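Local atomic coordinates of CopN (Chlamydia pneumoniae, PDB entry 4NRH), a protein that probably acts as a gatekeeper of type III secretion, forming a complex with the chaperone Scc3 that directs the secretion of translocator proteins. Residues D211-K214 with A215-I218; I107-A110 with S111-Y114; Q193-L196 with T197-Y201. All coordinates share one frame; numbering follows the deposited sequence.

Contact 1. Residues D211-K214 with A215-I218; sequences DSLK and AEGI
At the carboxyl end of helix 179-215, Gly217 N stands over the face of the Lys214 carbonyl group, 65° out of its plane, whereas Ile218 N reaches Leu213 O with a tilt of 24° from the plane of that carbonyl. The two bonds define a Schellman motif, the classical way of ending a helix. Ile218 N to Leu213 O spans 2.9 Å and closes the wider turn; Gly217 N to Lys214 O, also 2.9 Å, closes the tighter one. Gly217 is the C-prime residue, and its positive phi of 74° reverses the chain. Just before the motif's two donors, Ala215 N still makes an ordinary helical bond to Asp211 O. Between these, Glu216 N is divided between two weak bonds, to Ser212 O and Leu213 O, so the helical pattern fades before it stops.

The side chain of Glu216 starts between its own backbone N and carbonyl carbon and then runs extended alongside Leu213, pointing the same way. This start brings CG to 3.3 Å from Leu213 O, and the carboxylate oxygen OE2 ends 4.0 Å from Leu213 CD2. Ile218 supplies the apolar partner expected of the motif, since its side chain crosses that of Leu213 at a slant across the turn. Both residues also pack on Ser261 of helix 259-272, and Ile218 reaches Asp260 as well, which ties the helix end to a neighbour in the third helical domain. The apolar closure itself is Leu213 CD2 against Ile218 CD1, at 4.0 Å.

Contact 2. Residues I107-A110 with S111-Y114; sequences ILFA and SQEY
Ser111 and Gln112 reach back to the backbone of Ile107 and Leu108 in the opening turn of helix 108-115, for which Ile107 is the N-cap residue, within the HrpJ-like region. The backbone bonds come first. Ser111 N to Ile107 O measures 2.9 Å, and Gln112, Glu113 and Tyr114 follow with N-H groups bonded to the carbonyls of Leu108, Phe109 and Ala110, so regular helical pairing is established at once.

Side-chain hydrogen bonding adds a second claim on Leu108 O. With chi1 at 68°, Ser111 OG lies between its own N and carbonyl carbon, folded back over the preceding turn, and donates to Leu108 O at a very short 2.5 Å, a length whose exact value is doubtful. That carbonyl oxygen takes two donors, Gln112 N and Ser111 OG, while Arg126 NH1 is bonded to the same hydroxyl. Gln112 directs its amide out of the turn: OE1 accepts from Ser27 N, and NE2 is bonded to Asn26 OD1 and Glu28 OE2. Asn26 is one of the residues of the sodium site, so Gln112, its side chain about 7 Å from the ion, probably belongs to the second shell.

Van der Waals contact makes up the rest. The extended Gln112 chain slants past Leu108, bringing NE2 to 3.7 Å from Leu108 CG. It also runs beside Phe109, pointing the same way, with the amide plane turned 84° to the ring and OE1 4.1 Å from Phe109 CD1. Tyr114, which packs on helix 152-172, offers a ring edge to the backbone: Ala110 O lies near the ring plane, 3.1 Å from Tyr114 CD1.

Contact 3. Residues Q193-L196 with T197-Y201; sequences QAVL and TSYDY
Thr197 is set by a chi1 of 65°, which lodges OG1 between its own N and carbonyl carbon and swings CG2 beside the N, so that both branches of the side chain face back toward the carbonyls of Gln193 and Ala194. OG1 donates to Ala194 O at a very short 2.4 Å, a length that should be taken as doubtful, and CG2 packs 3.2 Å from Gln193 O. Val195 and Tyr199, one turn apart, are aligned by a different pair of torsions: Val195 CG1 is anti to its N, and the Tyr199 ring departs beside its own N (chi1 -74°). The two side chains then run together in the same direction, with Val195 CG1 3.6 Å from Tyr199 CE1. Val195 O lies at the edge of the ring, near its plane, 3.4 Å from CD1.

The backbone beneath is uneven. Thr197 N makes two weak bonds, to Gln193 O and Ala194 O, and Ser198 N a weak one of 3.1 Å to Val195 O, three residues back. Normal helical pairing is clear again at Asp200 N to Leu196 O, at 2.9 Å.

Outward, the Tyr199 ring meets that of Tyr152 with planes nearly parallel, Ser198 OG bonds His234 NE2, and Gln193 OE1 accepts from Asp24 N of the partner chaperone chain. Thr197 OG1 donates to the helix at Ala194 O and accepts from Ser277 N in a neighbouring loop, which implies that the hydroxyl serves as both donor and acceptor, linking helix to loop, while its methyl lies close to Gln193 O.

The three contacts illustrate how local bonding changes along a helix: first turn, interior and end. Side-chain hydroxyls add to the backbone bonds in contacts 2 and 3, while backbone N-H groups alone make the hydrogen bonds of contact 1. Contacts 1 and 3 share helix 179-215: contact 3 occupies its middle and contact 1 its end, with centres 26 Å apart and nearest atoms about 12 Å apart. Contact 2 belongs to the earlier HrpJ-like region; its centre is 24 Å from that of contact 3 and 46 Å from that of contact 1. Contact 2 adjoins the sodium site, contact 3 meets the chaperone, and contact 1 lies at the surface, touched by no other chain of the complex.

Contact 1. Residues D211-K214 with A215-I218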
loop_
_atom_site.group_PDB
_atom_site.type_symbol
_atom_site.label_atom_id
_atom_site.label_comp_id
_atom_site.label_asym_id
_atom_site.label_seq_id
_atom_site.Cartn_x
_atom_site.Cartn_y
_atom_site.Cartn_z
ATOM N N ASP A 211 -26.995 14.497 -7.660
ATOM C CA ASP A 211 -28.365 14.609 -7.170
ATOM C C ASP A 211 -28.587 15.952 -6.481
ATOM O O ASP A 211 -29.646 16.565 -6.617
ATOM C CB ASP A 211 -28.692 13.463 -6.210
ATOM C CG ASP A 211 -28.837 12.132 -6.921
ATOM O OD1 ASP A 211 -29.233 12.129 -8.105
ATOM O OD2 ASP A 211 -28.557 11.088 -6.294
ATOM N N SER A 212 -27.579 16.400 -5.739
ATOM C CA SER A 212 -27.639 17.684 -5.050
ATOM C C SER A 212 -27.730 18.839 -6.042
ATOM O O SER A 212 -28.550 19.744 -5.883
ATOM C CB SER A 212 -26.419 17.863 -4.144
ATOM O OG SER A 212 -26.466 19.107 -3.470
ATOM N N LEU A 213 -26.881 18.801 -7.064
ATOM C CA LEU A 213 -26.864 19.841 -8.086
ATOM C C LEU A 213 -28.156 19.840 -8.898
ATOM O O LEU A 213 -28.656 20.895 -9.288
ATOM C CB LEU A 213 -25.655 19.669 -9.007
ATOM C CG LEU A 213 -24.301 19.943 -8.350
ATOM C CD1 LEU A 213 -23.157 19.455 -9.223
ATOM C CD2 LEU A 213 -24.151 21.425 -8.040
ATOM N N LYS A 214 -28.691 18.650 -9.155
ATOM C CA LYS A 214 -29.942 18.524 -9.892
ATOM C C LYS A 214 -31.095 19.102 -9.076
ATOM O O LYS A 214 -32.006 19.730 -9.621
ATOM C CB LYS A 214 -30.225 17.062 -10.243
ATOM C CG LYS A 214 -31.467 16.867 -11.100
ATOM C CD LYS A 214 -31.598 15.436 -11.593
ATOM C CE LYS A 214 -32.112 14.524 -10.493
ATOM N NZ LYS A 214 -32.800 13.321 -11.039
ATOM N N ALA A 215 -31.043 18.883 -7.765
ATOM C CA ALA A 215 -32.089 19.335 -6.853
ATOM C C ALA A 215 -32.254 20.855 -6.838
ATOM O O ALA A 215 -33.328 21.362 -6.514
ATOM C CB ALA A 215 -31.803 18.827 -5.444
ATOM N N GLU A 216 -31.196 21.577 -7.192
ATOM C CA GLU A 216 -31.267 23.033 -7.264
ATOM C C GLU A 216 -31.287 23.532 -8.708
ATOM O O GLU A 216 -30.968 24.689 -8.982
ATOM C CB GLU A 216 -30.101 23.666 -6.500
ATOM C CG GLU A 216 -28.755 23.005 -6.739
ATOM C CD GLU A 216 -27.638 23.681 -5.967
ATOM O OE1 GLU A 216 -27.623 24.929 -5.917
ATOM O OE2 GLU A 216 -26.778 22.964 -5.411
ATOM N N GLY A 217 -31.661 22.647 -9.628
ATOM C CA GLY A 217 -31.859 23.018 -11.017
ATOM C C GLY A 217 -30.588 23.266 -11.806
ATOM O O GLY A 217 -30.625 23.890 -12.867
ATOM N N ILE A 218 -29.461 22.785 -11.294
ATOM C CA ILE A 218 -28.188 22.939 -11.990
ATOM C C ILE A 218 -27.880 21.728 -12.867
ATOM O O ILE A 218 -27.789 20.602 -12.380
ATOM C CB ILE A 218 -27.030 23.160 -11.002
ATOM C CG1 ILE A 218 -27.268 24.437 -10.194
ATOM C CG2 ILE A 218 -25.704 23.239 -11.744
ATOM C CD1 ILE A 218 -26.193 24.722 -9.175
#

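Contact 2. Residues I107-A110 with S111-Y114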
loop_
_atom_site.group_PDB
_atom_site.type_symbol
_atom_site.label_atom_id
_atom_site.label_comp_id
_atom_site.label_asym_id
_atom_site.label_seq_id
_atom_site.Cartn_x
_atom_site.Cartn_y
_atom_site.Cartn_z
ATOM N N ILE A 107 -1.944 -22.429 -6.468
ATOM C CA ILE A 107 -2.886 -21.408 -6.018
ATOM C C ILE A 107 -4.318 -21.894 -6.198
ATOM O O ILE A 107 -5.262 -21.102 -6.214
ATOM C CB ILE A 107 -2.700 -20.078 -6.773
ATOM C CG1 ILE A 107 -2.934 -20.274 -8.272
ATOM C CG2 ILE A 107 -1.314 -19.506 -6.511
ATOM C CD1 ILE A 107 -3.109 -18.981 -9.035
ATOM N N LEU A 108 -4.462 -23.209 -6.334
ATOM C CA LEU A 108 -5.752 -23.850 -6.575
ATOM C C LEU A 108 -6.795 -23.508 -5.515
ATOM O O LEU A 108 -7.875 -23.010 -5.834
ATOM C CB LEU A 108 -5.566 -25.368 -6.649
ATOM C CG LEU A 108 -6.677 -26.207 -7.280
ATOM C CD1 LEU A 108 -6.941 -25.762 -8.705
ATOM C CD2 LEU A 108 -6.294 -27.675 -7.245
ATOM N N PHE A 109 -6.468 -23.777 -4.255
ATOM C CA PHE A 109 -7.415 -23.596 -3.158
ATOM C C PHE A 109 -7.686 -22.123 -2.872
ATOM O O PHE A 109 -8.799 -21.752 -2.495
ATOM C CB PHE A 109 -6.901 -24.293 -1.898
ATOM C CG PHE A 109 -6.718 -25.774 -2.062
ATOM C CD1 PHE A 109 -7.794 -26.585 -2.388
ATOM C CD2 PHE A 109 -5.471 -26.355 -1.905
ATOM C CE1 PHE A 109 -7.629 -27.949 -2.545
ATOM C CE2 PHE A 109 -5.300 -27.718 -2.061
ATOM C CZ PHE A 109 -6.381 -28.516 -2.382
ATOM N N ALA A 110 -6.666 -21.289 -3.046
ATOM C CA ALA A 110 -6.827 -19.848 -2.895
ATOM C C ALA A 110 -7.803 -19.316 -3.937
ATOM O O ALA A 110 -8.687 -18.518 -3.629
ATOM C CB ALA A 110 -5.486 -19.145 -3.011
ATOM N N SER A 111 -7.633 -19.770 -5.175
ATOM C CA SER A 111 -8.476 -19.332 -6.279
ATOM C C SER A 111 -9.932 -19.722 -6.067
ATOM O O SER A 111 -10.838 -18.981 -6.438
ATOM C CB SER A 111 -7.974 -19.915 -7.598
ATOM O OG SER A 111 -8.154 -21.321 -7.639
ATOM N N GLN A 112 -10.149 -20.886 -5.462
ATOM C CA GLN A 112 -11.501 -21.371 -5.206
ATOM C C GLN A 112 -12.189 -20.586 -4.095
ATOM O O GLN A 112 -13.381 -20.292 -4.182
ATOM C CB GLN A 112 -11.473 -22.860 -4.859
ATOM C CG GLN A 112 -11.132 -23.755 -6.038
ATOM C CD GLN A 112 -10.870 -25.190 -5.628
ATOM O OE1 GLN A 112 -11.152 -25.586 -4.497
ATOM N NE2 GLN A 112 -10.330 -25.978 -6.549
ATOM N N GLU A 113 -11.442 -20.249 -3.050
ATOM C CA GLU A 113 -12.003 -19.506 -1.927
ATOM C C GLU A 113 -12.385 -18.083 -2.328
ATOM O O GLU A 113 -13.424 -17.570 -1.914
ATOM C CB GLU A 113 -11.020 -19.476 -0.753
ATOM C CG GLU A 113 -11.588 -18.815 0.492
ATOM C CD GLU A 113 -10.648 -18.880 1.681
ATOM O OE1 GLU A 113 -9.469 -19.247 1.494
ATOM O OE2 GLU A 113 -11.092 -18.563 2.806
ATOM N N TYR A 114 -11.542 -17.448 -3.138
ATOM C CA TYR A 114 -11.803 -16.084 -3.592
ATOM C C TYR A 114 -12.879 -16.030 -4.675
ATOM O O TYR A 114 -13.673 -15.090 -4.715
ATOM C CB TYR A 114 -10.514 -15.431 -4.096
ATOM C CG TYR A 114 -9.634 -14.896 -2.987
ATOM C CD1 TYR A 114 -8.818 -15.743 -2.250
ATOM C CD2 TYR A 114 -9.629 -13.544 -2.672
ATOM C CE1 TYR A 114 -8.016 -15.258 -1.234
ATOM C CE2 TYR A 114 -8.831 -13.049 -1.658
ATOM C CZ TYR A 114 -8.027 -13.910 -0.942
ATOM O OH TYR A 114 -7.231 -13.422 0.068
#

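Contact 3. Residues Q193-L196 with T197-Y201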
loop_
_atom_site.group_PDB
_atom_site.type_symbol
_atom_site.label_atom_id
_atom_site.label_comp_id
_atom_site.label_asym_id
_atom_site.label_seq_id
_atom_site.Cartn_x
_atom_site.Cartn_y
_atom_site.Cartn_z
ATOM N N GLN A 193 -4.228 -1.063 -5.075
ATOM C CA GLN A 193 -5.233 -1.059 -4.017
ATOM C C GLN A 193 -5.463 0.349 -3.476
ATOM O O GLN A 193 -6.576 0.698 -3.087
ATOM C CB GLN A 193 -4.820 -1.998 -2.882
ATOM C CG GLN A 193 -4.787 -3.466 -3.273
ATOM C CD GLN A 193 -4.571 -4.382 -2.084
ATOM O OE1 GLN A 193 -3.729 -4.117 -1.226
ATOM N NE2 GLN A 193 -5.339 -5.464 -2.025
ATOM N N ALA A 194 -4.404 1.153 -3.457
ATOM C CA ALA A 194 -4.508 2.543 -3.031
ATOM C C ALA A 194 -5.323 3.345 -4.040
ATOM O O ALA A 194 -6.204 4.123 -3.669
ATOM C CB ALA A 194 -3.126 3.154 -2.854
ATOM N N VAL A 195 -5.018 3.148 -5.318
ATOM C CA VAL A 195 -5.746 3.790 -6.407
ATOM C C VAL A 195 -7.232 3.429 -6.377
ATOM O O VAL A 195 -8.093 4.283 -6.598
ATOM C CB VAL A 195 -5.141 3.404 -7.777
ATOM C CG1 VAL A 195 -6.067 3.806 -8.914
ATOM C CG2 VAL A 195 -3.774 4.047 -7.949
ATOM N N LEU A 196 -7.525 2.166 -6.079
ATOM C CA LEU A 196 -8.902 1.680 -6.025
ATOM C C LEU A 196 -9.752 2.396 -4.976
ATOM O O LEU A 196 -10.962 2.539 -5.148
ATOM C CB LEU A 196 -8.923 0.173 -5.755
ATOM C CG LEU A 196 -8.535 -0.736 -6.924
ATOM C CD1 LEU A 196 -8.493 -2.187 -6.480
ATOM C CD2 LEU A 196 -9.503 -0.553 -8.080
ATOM N N THR A 197 -9.124 2.831 -3.888
ATOM C CA THR A 197 -9.838 3.540 -2.829
ATOM C C THR A 197 -10.469 4.828 -3.350
ATOM O O THR A 197 -11.548 5.222 -2.907
ATOM C CB THR A 197 -8.914 3.879 -1.645
ATOM O OG1 THR A 197 -7.901 4.799 -2.073
ATOM C CG2 THR A 197 -8.255 2.619 -1.102
ATOM N N SER A 198 -9.790 5.482 -4.289
ATOM C CA SER A 198 -10.310 6.701 -4.898
ATOM C C SER A 198 -11.553 6.410 -5.729
ATOM O O SER A 198 -12.576 7.074 -5.580
ATOM C CB SER A 198 -9.246 7.365 -5.771
ATOM O OG SER A 198 -8.099 7.695 -5.013
ATOM N N TYR A 199 -11.452 5.418 -6.610
ATOM C CA TYR A 199 -12.584 5.001 -7.430
ATOM C C TYR A 199 -13.764 4.599 -6.553
ATOM O O TYR A 199 -14.908 4.932 -6.851
ATOM C CB TYR A 199 -12.192 3.848 -8.356
ATOM C CG TYR A 199 -11.330 4.271 -9.526
ATOM C CD1 TYR A 199 -9.949 4.345 -9.408
ATOM C CD2 TYR A 199 -11.901 4.597 -10.749
ATOM C CE1 TYR A 199 -9.159 4.731 -10.478
ATOM C CE2 TYR A 199 -11.122 4.981 -11.823
ATOM C CZ TYR A 199 -9.754 5.047 -11.683
ATOM O OH TYR A 199 -8.978 5.431 -12.753
ATOM N N ASP A 200 -13.473 3.884 -5.471
ATOM C CA ASP A 200 -14.501 3.479 -4.519
ATOM C C ASP A 200 -15.144 4.698 -3.869
ATOM O O ASP A 200 -16.364 4.757 -3.703
ATOM C CB ASP A 200 -13.911 2.558 -3.448
ATOM C CG ASP A 200 -14.921 2.188 -2.375
ATOM O OD1 ASP A 200 -15.081 2.968 -1.410
ATOM O OD2 ASP A 200 -15.554 1.119 -2.495
ATOM N N TYR A 201 -14.314 5.669 -3.501
ATOM C CA TYR A 201 -14.793 6.885 -2.860
ATOM C C TYR A 201 -15.689 7.698 -3.789
ATOM O O TYR A 201 -16.798 8.079 -3.417
ATOM C CB TYR A 201 -13.614 7.742 -2.392
ATOM C CG TYR A 201 -14.023 9.046 -1.746
ATOM C CD1 TYR A 201 -14.637 9.061 -0.500
ATOM C CD2 TYR A 201 -13.799 10.261 -2.380
ATOM C CE1 TYR A 201 -15.015 10.247 0.095
ATOM C CE2 TYR A 201 -14.173 11.454 -1.790
ATOM C CZ TYR A 201 -14.781 11.440 -0.552
ATOM O OH TYR A 201 -15.158 12.619 0.044
#